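Local coordinates for protein Vlm2 (Streptomyces tsusimaensis, PDB 6ECB) that acts, through this thioesterase domain of a valinomycin non-ribosomal peptide synthetase, on the thioester-bound depsipeptide intermediates of the assembly line, probably delivered on a phosphopantetheine arm, at residues Leu28-Pro33 with Phe64-Gly69; Ile55-His60 with Pro280-Val285; His238-Lys243 with Gln287-His292. All blocks are in the same frame, centred on the assembly; numbering follows the deposited sequence.

Contact 1: residues Leu28-Pro33 with Phe64-Gly69; sequences LVRLNP and FGEIHG
Strand residues 28-30 run antiparallel to 67-69, with Val-29 and Gly-69 as a hydrogen-bonded pair, Arg-30 and His-68 as a non-hydrogen-bonded one, and a further bond from Leu-31 N to Ile-67 O at 2.8 Å. Beyond the last backbone bond the side chain of Asn-32 takes over. Its CG stands between backbone N and carbonyl carbon (chi1 72°), the crowded position, which turns the amide onto segment 64-69: ND2 gives a straight bond to Gly-65 O (2.7 Å), lying in both the amide and the carbonyl plane, while OD1 receives Ile-67 N (2.9 Å) from above its plane. OD1 also takes Arg-30 NE at 2.7 Å, in the plane of the guanidinium. An alanine in place of this asparagine would lose all three bonds and would probably leave Gly-65 and the guanidinium less firmly held. Arg-30, bent at chi2, lays CD over one face of the His-68 ring (4.1 Å to the centroid), opposite Leu-28 CD2, and Glu-66 CG sits over the guanidinium. A water joins Arg-30 NH1 to His-68 NE2. The sheet's edge strand is thus fastened by side-chain as well as backbone bonds.

Contact 2: residues Ile55-His60 with Pro280-Val285; sequences IELARH and PHVSEV
Two short helical segments, 55-60 and 281-285, cross at -54° with their axes 8.8 Å apart, and the contact between them is made by apolar and CH-pi interactions. Val-282 is the wedge. Its CB points toward the other helix, and its two methyls divide the work. CG2, anti to the backbone N, comes down on the helix backbone itself, 3.5 Å from Leu-57 CA, and also meets Leu-57 CB. Leu-57, with CG anti to its own backbone N (chi1 176°), reaches along the interface so that CD1 touches both Val-282 CG2 and, at 4.1 Å, Val-285 CG1, with the Leu-57 and Val-285 side chains crossing at about a right angle.

The second methyl, Val-282 CG1, makes a CH-pi contact with His-60, lying over one face of the imidazole, 4.1 Å from its centroid and displaced toward the rim by ND1 and CE1. At the other end of the ring, His-60 CD2 packs against Ser-283 CB at 3.6 Å.

Hydrogen bonds within each segment hold these groups in place. His-60 ND1 donates to Glu-56 O (2.8 Å, 170° at the hydrogen), an acceptor in the ring plane, which fixes the rotation of the imidazole and identifies ND1 as protonated. Ser-283 OG turns back on its own segment and donates to Pro-280 O at 2.8 Å, leaving CB to face the histidine. Arg-59, which does not touch segment 280-285, bridges through NH1 to Glu-56 OE1, and the carboxylate has a second salt bridge, through OE2, to Arg-199.

The next turn of helix 281-293 extends the same seam, with Ala-286 touching both Leu-57 and His-60. On its other side, helix 55-60 rests through Ala-58 on Leu-31 and Ile-67, beside the antiparallel edge of the sheet.

Contact 3: residues His238-Lys243 with Gln287-His292; sequences HVFRTK and QLLDRH
Helix residues 287-292 lie over strand 238-241, their directions 158° apart and their axes 10.6 Å from each other, so side chains span the gap. Leu-288 comes first: its CB stands 4.4 Å from Phe-240 CE2, and its carbonyl O is also near that ring carbon. Leu-289 carries the centre of the contact. Although its CB does not point at the strand, the side chain bends back (chi1 -101°, away from a staggered position) and sets CD1 squarely over the Phe-240 ring, 3.5 Å from the centroid and 3° off the normal, nearly equidistant from all six carbons. This is a CH-pi contact of close to ideal alignment. One turn on, His-292 brings CB to the edge of the same ring, 4.1 Å from Phe-240 CZ, and equally close to His-238 CD2. The two imidazoles share a water, which sits 3.0 Å from His-238 NE2 and 3.0 Å from His-292 ND1, in the plane of each ring. Ile-135, Leu-137 and Val-267 of the adjacent strands also touch Phe-240. The chemistry thus changes along the helix: an apolar clasp on a buried aromatic gives way to a hydrated histidine pair, where the water would probably ease repulsion should both rings become charged.

Overall arrangement
Contact 1 lies in the mixed sheet of an alpha/beta-hydrolase fold, and contacts 2 and 3 involve helices packed on one face of it. Contact 1 ties edge strand 27-30 to strand 67-71; contact 3 reaches strand 237-241, next to the other edge, about 18 Å away between centres. Contact 2 joins helices 55-60 and 281-293, its centre about 14 Å from contact 1 and 11 Å from contact 3. Leu-57 meets Leu-289, and Phe-64 packs on Asp-290. Along the chain, contact 1 closes before contact 3 opens, while contact 2 crosses both, so the last helix joins early and late parts of the domain; Phe-240 of contact 3 lies near, without touching, a probable Ser-111, His-273, Asp-138 triad.

Contact 1: residues Leu28-Pro33 with Phe64-Gly69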
loop_
_atom_site.group_PDB
_atom_site.type_symbol
_atom_site.label_atom_id
_atom_site.label_comp_id
_atom_site.label_asym_id
_atom_site.label_seq_id
_atom_site.Cartn_x
_atom_site.Cartn_y
_atom_site.Cartn_z
ATOM N N LEU A 28 -13.420 3.716 -1.366
ATOM C CA LEU A 28 -13.177 2.301 -1.122
ATOM C C LEU A 28 -13.356 1.535 -2.433
ATOM O O LEU A 28 -14.425 1.609 -3.049
ATOM C CB LEU A 28 -14.158 1.829 -0.058
ATOM C CG LEU A 28 -13.843 0.569 0.710
ATOM C CD1 LEU A 28 -12.524 0.703 1.439
ATOM C CD2 LEU A 28 -14.977 0.301 1.681
ATOM N N VAL A 29 -12.320 0.822 -2.867
ATOM C CA VAL A 29 -12.325 0.095 -4.141
ATOM C C VAL A 29 -12.217 -1.403 -3.870
ATOM O O VAL A 29 -11.305 -1.844 -3.168
ATOM C CB VAL A 29 -11.161 0.543 -5.037
ATOM C CG1 VAL A 29 -11.161 -0.262 -6.328
ATOM C CG2 VAL A 29 -11.271 2.030 -5.328
ATOM N N ARG A 30 -13.128 -2.183 -4.446
ATOM C CA ARG A 30 -13.056 -3.638 -4.332
ATOM C C ARG A 30 -11.991 -4.180 -5.274
ATOM O O ARG A 30 -12.012 -3.897 -6.476
ATOM C CB ARG A 30 -14.422 -4.242 -4.659
ATOM C CG ARG A 30 -14.504 -5.756 -4.501
ATOM C CD ARG A 30 -14.300 -6.231 -3.046
ATOM N NE ARG A 30 -14.434 -7.681 -2.962
ATOM C CZ ARG A 30 -15.578 -8.308 -2.696
ATOM N NH1 ARG A 30 -16.681 -7.605 -2.444
ATOM N NH2 ARG A 30 -15.616 -9.638 -2.665
ATOM N N LEU A 31 -11.066 -4.971 -4.735
ATOM C CA LEU A 31 -9.932 -5.465 -5.502
ATOM C C LEU A 31 -10.067 -6.914 -5.922
ATOM O O LEU A 31 -9.241 -7.369 -6.718
ATOM C CB LEU A 31 -8.633 -5.332 -4.718
ATOM C CG LEU A 31 -8.294 -3.912 -4.259
ATOM C CD1 LEU A 31 -7.004 -3.867 -3.486
ATOM C CD2 LEU A 31 -8.227 -3.009 -5.484
ATOM N N ASN A 32 -11.040 -7.651 -5.409
ATOM C CA ASN A 32 -11.259 -9.027 -5.845
ATOM C C ASN A 32 -12.730 -9.329 -6.097
ATOM O O ASN A 32 -13.609 -8.558 -5.713
ATOM C CB ASN A 32 -10.661 -9.981 -4.789
ATOM C CG ASN A 32 -11.462 -10.027 -3.501
ATOM O OD1 ASN A 32 -12.153 -9.066 -3.120
ATOM N ND2 ASN A 32 -11.367 -11.158 -2.803
ATOM N N PRO A 33 -13.049 -10.459 -6.778
ATOM C CA PRO A 33 -14.453 -10.838 -7.042
ATOM C C PRO A 33 -15.257 -11.187 -5.793
ATOM O O PRO A 33 -14.711 -11.827 -4.895
ATOM C CB PRO A 33 -14.327 -12.070 -7.949
ATOM C CG PRO A 33 -12.928 -12.532 -7.827
ATOM C CD PRO A 33 -12.100 -11.337 -7.481
ATOM N N PHE A 64 -9.208 -15.296 1.606
ATOM C CA PHE A 64 -9.854 -14.082 2.076
ATOM C C PHE A 64 -11.162 -13.871 1.335
ATOM O O PHE A 64 -11.359 -14.358 0.214
ATOM C CB PHE A 64 -8.927 -12.871 1.910
ATOM C CG PHE A 64 -7.725 -12.939 2.785
ATOM C CD1 PHE A 64 -6.616 -13.684 2.415
ATOM C CD2 PHE A 64 -7.713 -12.299 4.001
ATOM C CE1 PHE A 64 -5.506 -13.773 3.250
ATOM C CE2 PHE A 64 -6.616 -12.376 4.835
ATOM C CZ PHE A 64 -5.508 -13.099 4.466
ATOM N N GLY A 65 -12.068 -13.159 1.987
ATOM C CA GLY A 65 -13.346 -12.853 1.397
ATOM C C GLY A 65 -13.271 -11.574 0.585
ATOM O O GLY A 65 -12.934 -11.588 -0.605
ATOM N N GLU A 66 -13.594 -10.457 1.216
ATOM C CA GLU A 66 -13.633 -9.171 0.532
ATOM C C GLU A 66 -12.305 -8.462 0.720
ATOM O O GLU A 66 -11.895 -8.206 1.857
ATOM C CB GLU A 66 -14.750 -8.309 1.103
ATOM C CG GLU A 66 -16.128 -8.908 0.915
ATOM C CD GLU A 66 -17.222 -7.960 1.353
ATOM O OE1 GLU A 66 -16.904 -6.881 1.905
ATOM O OE2 GLU A 66 -18.398 -8.297 1.141
ATOM N N ILE A 67 -11.661 -8.113 -0.383
ATOM C CA ILE A 67 -10.429 -7.337 -0.357
ATOM C C ILE A 67 -10.722 -5.977 -0.962
ATOM O O ILE A 67 -11.150 -5.888 -2.118
ATOM C CB ILE A 67 -9.302 -8.029 -1.121
ATOM C CG1 ILE A 67 -9.047 -9.409 -0.516
ATOM C CG2 ILE A 67 -8.044 -7.201 -1.037
ATOM C CD1 ILE A 67 -8.277 -10.293 -1.413
ATOM N N HIS A 68 -10.474 -4.933 -0.188
ATOM C CA HIS A 68 -10.647 -3.561 -0.623
ATOM C C HIS A 68 -9.322 -2.829 -0.530
ATOM O O HIS A 68 -8.447 -3.187 0.260
ATOM C CB HIS A 68 -11.640 -2.794 0.241
ATOM C CG HIS A 68 -13.042 -3.289 0.132
ATOM N ND1 HIS A 68 -13.582 -4.207 1.008
ATOM C CD2 HIS A 68 -14.021 -2.973 -0.743
ATOM C CE1 HIS A 68 -14.844 -4.421 0.679
ATOM N NE2 HIS A 68 -15.131 -3.695 -0.386
ATOM N N GLY A 69 -9.199 -1.762 -1.314
ATOM C CA GLY A 69 -8.180 -0.761 -1.064
ATOM C C GLY A 69 -8.826 0.607 -0.966
ATOM O O GLY A 69 -9.879 0.864 -1.548
HETATM O O HOH W 1 -17.353 -5.013 -2.130
#

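Contact 2: residues Ile55-His60 with Pro280-Val285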
loop_
_atom_site.group_PDB
_atom_site.type_symbol
_atom_site.label_atom_id
_atom_site.label_comp_id
_atom_site.label_asym_id
_atom_site.label_seq_id
_atom_site.Cartn_x
_atom_site.Cartn_y
_atom_site.Cartn_z
ATOM N N ILE A 55 -3.263 -4.974 -6.696
ATOM C CA ILE A 55 -4.191 -5.754 -7.506
ATOM C C ILE A 55 -3.676 -7.167 -7.698
ATOM O O ILE A 55 -4.436 -8.136 -7.597
ATOM C CB ILE A 55 -4.460 -5.056 -8.851
ATOM C CG1 ILE A 55 -5.343 -3.828 -8.605
ATOM C CG2 ILE A 55 -5.120 -6.012 -9.837
ATOM C CD1 ILE A 55 -5.360 -2.875 -9.795
ATOM N N GLU A 56 -2.386 -7.317 -7.996
ATOM C CA GLU A 56 -1.865 -8.658 -8.237
ATOM C C GLU A 56 -1.936 -9.505 -6.973
ATOM O O GLU A 56 -2.325 -10.682 -7.035
ATOM C CB GLU A 56 -0.431 -8.598 -8.755
ATOM C CG GLU A 56 -0.299 -8.227 -10.208
ATOM C CD GLU A 56 -1.169 -9.099 -11.152
ATOM O OE1 GLU A 56 -1.099 -10.351 -11.092
ATOM O OE2 GLU A 56 -1.942 -8.505 -11.942
ATOM N N LEU A 57 -1.605 -8.922 -5.819
ATOM C CA LEU A 57 -1.713 -9.644 -4.563
ATOM C C LEU A 57 -3.147 -10.084 -4.339
ATOM O O LEU A 57 -3.420 -11.253 -4.039
ATOM C CB LEU A 57 -1.226 -8.765 -3.404
ATOM C CG LEU A 57 -1.372 -9.379 -2.018
ATOM C CD1 LEU A 57 -0.590 -10.671 -1.857
ATOM C CD2 LEU A 57 -0.961 -8.366 -0.942
ATOM N N ALA A 58 -4.080 -9.162 -4.524
ATOM C CA ALA A 58 -5.486 -9.480 -4.304
ATOM C C ALA A 58 -5.948 -10.607 -5.210
ATOM O O ALA A 58 -6.745 -11.454 -4.786
ATOM C CB ALA A 58 -6.345 -8.240 -4.528
ATOM N N ARG A 59 -5.440 -10.660 -6.457
ATOM C CA ARG A 59 -5.858 -11.708 -7.369
ATOM C C ARG A 59 -5.304 -13.070 -6.978
ATOM O O ARG A 59 -5.864 -14.085 -7.398
ATOM C CB ARG A 59 -5.423 -11.392 -8.808
ATOM C CG ARG A 59 -6.222 -10.273 -9.457
ATOM C CD ARG A 59 -6.277 -10.512 -10.968
ATOM N NE ARG A 59 -4.926 -10.630 -11.494
ATOM C CZ ARG A 59 -4.603 -11.174 -12.660
ATOM N NH1 ARG A 59 -3.330 -11.213 -13.021
ATOM N NH2 ARG A 59 -5.533 -11.669 -13.470
ATOM N N HIS A 60 -4.204 -13.110 -6.232
ATOM C CA HIS A 60 -3.583 -14.376 -5.873
ATOM C C HIS A 60 -4.070 -14.933 -4.537
ATOM O O HIS A 60 -3.942 -16.149 -4.302
ATOM C CB HIS A 60 -2.061 -14.212 -5.817
ATOM C CG HIS A 60 -1.407 -14.208 -7.171
ATOM N ND1 HIS A 60 -1.349 -13.086 -7.965
ATOM C CD2 HIS A 60 -0.775 -15.185 -7.856
ATOM C CE1 HIS A 60 -0.710 -13.372 -9.088
ATOM N NE2 HIS A 60 -0.349 -14.638 -9.045
ATOM N N PRO A 280 6.995 -13.327 -10.025
ATOM C CA PRO A 280 6.388 -14.550 -9.489
ATOM C C PRO A 280 6.301 -14.550 -7.976
ATOM O O PRO A 280 5.696 -15.445 -7.402
ATOM C CB PRO A 280 7.347 -15.634 -9.956
ATOM C CG PRO A 280 8.671 -14.926 -9.882
ATOM C CD PRO A 280 8.416 -13.538 -10.341
ATOM N N HIS A 281 6.907 -13.559 -7.320
ATOM C CA HIS A 281 7.010 -13.613 -5.870
ATOM C C HIS A 281 5.670 -13.377 -5.194
ATOM O O HIS A 281 5.424 -13.931 -4.117
ATOM C CB HIS A 281 8.025 -12.578 -5.400
ATOM C CG HIS A 281 9.411 -12.876 -5.885
ATOM N ND1 HIS A 281 10.165 -11.964 -6.590
ATOM C CD2 HIS A 281 10.168 -13.992 -5.776
ATOM C CE1 HIS A 281 11.329 -12.507 -6.892
ATOM N NE2 HIS A 281 11.358 -13.735 -6.409
ATOM N N VAL A 282 4.795 -12.580 -5.806
ATOM C CA VAL A 282 3.542 -12.222 -5.136
ATOM C C VAL A 282 2.695 -13.466 -4.895
ATOM O O VAL A 282 1.906 -13.509 -3.940
ATOM C CB VAL A 282 2.778 -11.139 -5.926
ATOM C CG1 VAL A 282 2.223 -11.672 -7.244
ATOM C CG2 VAL A 282 1.664 -10.506 -5.052
ATOM N N SER A 283 2.828 -14.498 -5.739
ATOM C CA SER A 283 2.059 -15.710 -5.482
ATOM C C SER A 283 2.477 -16.366 -4.173
ATOM O O SER A 283 1.641 -16.941 -3.464
ATOM C CB SER A 283 2.195 -16.715 -6.639
ATOM O OG SER A 283 3.526 -17.176 -6.786
ATOM N N GLU A 284 3.774 -16.327 -3.847
ATOM C CA GLU A 284 4.230 -16.913 -2.594
ATOM C C GLU A 284 3.887 -16.014 -1.413
ATOM O O GLU A 284 3.559 -16.511 -0.324
ATOM C CB GLU A 284 5.735 -17.171 -2.645
ATOM C CG GLU A 284 6.209 -18.103 -1.541
ATOM C CD GLU A 284 7.618 -18.625 -1.777
ATOM O OE1 GLU A 284 8.070 -18.627 -2.948
ATOM O OE2 GLU A 284 8.270 -19.029 -0.791
ATOM N N VAL A 285 3.961 -14.696 -1.606
ATOM C CA VAL A 285 3.493 -13.763 -0.588
ATOM C C VAL A 285 2.034 -14.040 -0.259
ATOM O O VAL A 285 1.646 -14.124 0.911
ATOM C CB VAL A 285 3.676 -12.315 -1.063
ATOM C CG1 VAL A 285 3.075 -11.339 -0.068
ATOM C CG2 VAL A 285 5.151 -12.017 -1.302
#

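Contact 3: residues His238-Lys243 with Gln287-His292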
loop_
_atom_site.group_PDB
_atom_site.type_symbol
_atom_site.label_atom_id
_atom_site.label_comp_id
_atom_site.label_asym_id
_atom_site.label_seq_id
_atom_site.Cartn_x
_atom_site.Cartn_y
_atom_site.Cartn_z
ATOM N N HIS A 238 0.848 -8.655 12.039
ATOM C CA HIS A 238 1.607 -9.620 11.252
ATOM C C HIS A 238 2.497 -8.831 10.318
ATOM O O HIS A 238 1.988 -8.034 9.531
ATOM C CB HIS A 238 0.726 -10.520 10.399
ATOM C CG HIS A 238 0.214 -11.720 11.121
ATOM N ND1 HIS A 238 -0.860 -11.641 11.967
ATOM C CD2 HIS A 238 0.636 -13.013 11.155
ATOM C CE1 HIS A 238 -1.104 -12.833 12.481
ATOM N NE2 HIS A 238 -0.204 -13.687 12.009
ATOM N N VAL A 239 3.804 -9.051 10.403
ATOM C CA VAL A 239 4.796 -8.350 9.597
ATOM C C VAL A 239 5.365 -9.357 8.604
ATOM O O VAL A 239 5.947 -10.368 9.008
ATOM C CB VAL A 239 5.923 -7.783 10.478
ATOM C CG1 VAL A 239 6.967 -7.034 9.647
ATOM C CG2 VAL A 239 5.366 -6.884 11.585
ATOM N N PHE A 240 5.206 -9.095 7.320
ATOM C CA PHE A 240 5.737 -9.944 6.261
ATOM C C PHE A 240 6.923 -9.192 5.676
ATOM O O PHE A 240 6.746 -8.100 5.129
ATOM C CB PHE A 240 4.667 -10.228 5.194
ATOM C CG PHE A 240 3.505 -11.024 5.721
ATOM C CD1 PHE A 240 2.443 -10.385 6.368
ATOM C CD2 PHE A 240 3.491 -12.401 5.624
ATOM C CE1 PHE A 240 1.406 -11.118 6.895
ATOM C CE2 PHE A 240 2.444 -13.147 6.151
ATOM C CZ PHE A 240 1.393 -12.489 6.788
ATOM N N ARG A 241 8.122 -9.766 5.803
ATOM C CA ARG A 241 9.331 -9.037 5.443
ATOM C C ARG A 241 10.173 -9.825 4.456
ATOM O O ARG A 241 10.405 -11.028 4.634
ATOM C CB ARG A 241 10.186 -8.712 6.687
ATOM C CG ARG A 241 10.488 -9.914 7.520
ATOM C CD ARG A 241 11.598 -9.650 8.550
ATOM N NE ARG A 241 11.669 -10.738 9.517
ATOM C CZ ARG A 241 12.082 -10.607 10.774
ATOM N NH1 ARG A 241 12.504 -9.432 11.238
ATOM N NH2 ARG A 241 12.072 -11.658 11.568
ATOM N N THR A 242 10.670 -9.109 3.455
ATOM C CA THR A 242 11.632 -9.683 2.525
ATOM C C THR A 242 13.003 -9.742 3.201
ATOM O O THR A 242 13.230 -9.144 4.263
ATOM C CB THR A 242 11.688 -8.886 1.219
ATOM O OG1 THR A 242 12.073 -7.521 1.451
ATOM C CG2 THR A 242 10.335 -8.913 0.513
ATOM N N LYS A 243 13.910 -10.485 2.581
ATOM C CA LYS A 243 15.182 -10.837 3.208
ATOM C C LYS A 243 16.389 -10.365 2.411
ATOM O O LYS A 243 17.483 -10.897 2.583
ATOM C CB LYS A 243 15.251 -12.340 3.453
ATOM C CG LYS A 243 14.154 -12.867 4.376
ATOM C CD LYS A 243 13.978 -12.031 5.676
ATOM C CE LYS A 243 15.253 -11.989 6.527
ATOM N NZ LYS A 243 15.670 -13.345 6.991
ATOM N N GLN A 287 0.336 -16.853 -0.709
ATOM C CA GLN A 287 0.221 -18.137 -0.027
ATOM C C GLN A 287 0.516 -17.992 1.458
ATOM O O GLN A 287 -0.146 -18.615 2.297
ATOM C CB GLN A 287 1.170 -19.147 -0.681
ATOM C CG GLN A 287 1.254 -20.491 -0.014
ATOM C CD GLN A 287 2.037 -21.496 -0.864
ATOM O OE1 GLN A 287 1.764 -21.665 -2.062
ATOM N NE2 GLN A 287 3.023 -22.154 -0.250
ATOM N N LEU A 288 1.512 -17.167 1.801
ATOM C CA LEU A 288 1.882 -16.973 3.198
ATOM C C LEU A 288 0.860 -16.120 3.946
ATOM O O LEU A 288 0.577 -16.384 5.128
ATOM C CB LEU A 288 3.285 -16.361 3.267
ATOM C CG LEU A 288 4.373 -17.377 2.918
ATOM C CD1 LEU A 288 5.699 -16.715 2.583
ATOM C CD2 LEU A 288 4.555 -18.350 4.053
ATOM N N LEU A 289 0.308 -15.085 3.305
ATOM C CA LEU A 289 -0.797 -14.352 3.933
ATOM C C LEU A 289 -1.983 -15.273 4.162
ATOM O O LEU A 289 -2.630 -15.227 5.217
ATOM C CB LEU A 289 -1.256 -13.170 3.074
ATOM C CG LEU A 289 -0.794 -11.777 3.426
ATOM C CD1 LEU A 289 0.704 -11.699 3.225
ATOM C CD2 LEU A 289 -1.515 -10.748 2.547
ATOM N N ASP A 290 -2.290 -16.113 3.175
ATOM C CA ASP A 290 -3.372 -17.074 3.343
ATOM C C ASP A 290 -3.108 -17.968 4.544
ATOM O O ASP A 290 -3.997 -18.206 5.371
ATOM C CB ASP A 290 -3.529 -17.947 2.101
ATOM C CG ASP A 290 -4.248 -17.266 0.955
ATOM O OD1 ASP A 290 -4.931 -16.248 1.146
ATOM O OD2 ASP A 290 -4.141 -17.812 -0.182
ATOM N N ARG A 291 -1.884 -18.491 4.642
ATOM C CA ARG A 291 -1.568 -19.455 5.693
ATOM C C ARG A 291 -1.617 -18.816 7.071
ATOM O O ARG A 291 -2.124 -19.424 8.025
ATOM C CB ARG A 291 -0.180 -20.049 5.455
ATOM C CG ARG A 291 0.283 -21.020 6.545
ATOM C CD ARG A 291 1.712 -21.513 6.275
ATOM N NE ARG A 291 1.915 -21.838 4.860
ATOM C CZ ARG A 291 3.104 -22.006 4.288
ATOM N NH1 ARG A 291 4.217 -21.888 5.007
ATOM N NH2 ARG A 291 3.181 -22.286 2.993
ATOM N N HIS A 292 -1.053 -17.614 7.205
ATOM C CA HIS A 292 -0.906 -16.983 8.505
ATOM C C HIS A 292 -2.114 -16.170 8.928
ATOM O O HIS A 292 -2.365 -16.056 10.137
ATOM C CB HIS A 292 0.336 -16.097 8.520
ATOM C CG HIS A 292 1.605 -16.873 8.548
ATOM N ND1 HIS A 292 2.176 -17.321 9.721
ATOM C CD2 HIS A 292 2.410 -17.296 7.548
ATOM C CE1 HIS A 292 3.281 -17.986 9.439
ATOM N NE2 HIS A 292 3.447 -17.986 8.129
HETATM O O HOH W 2 0.729 -16.579 12.214
#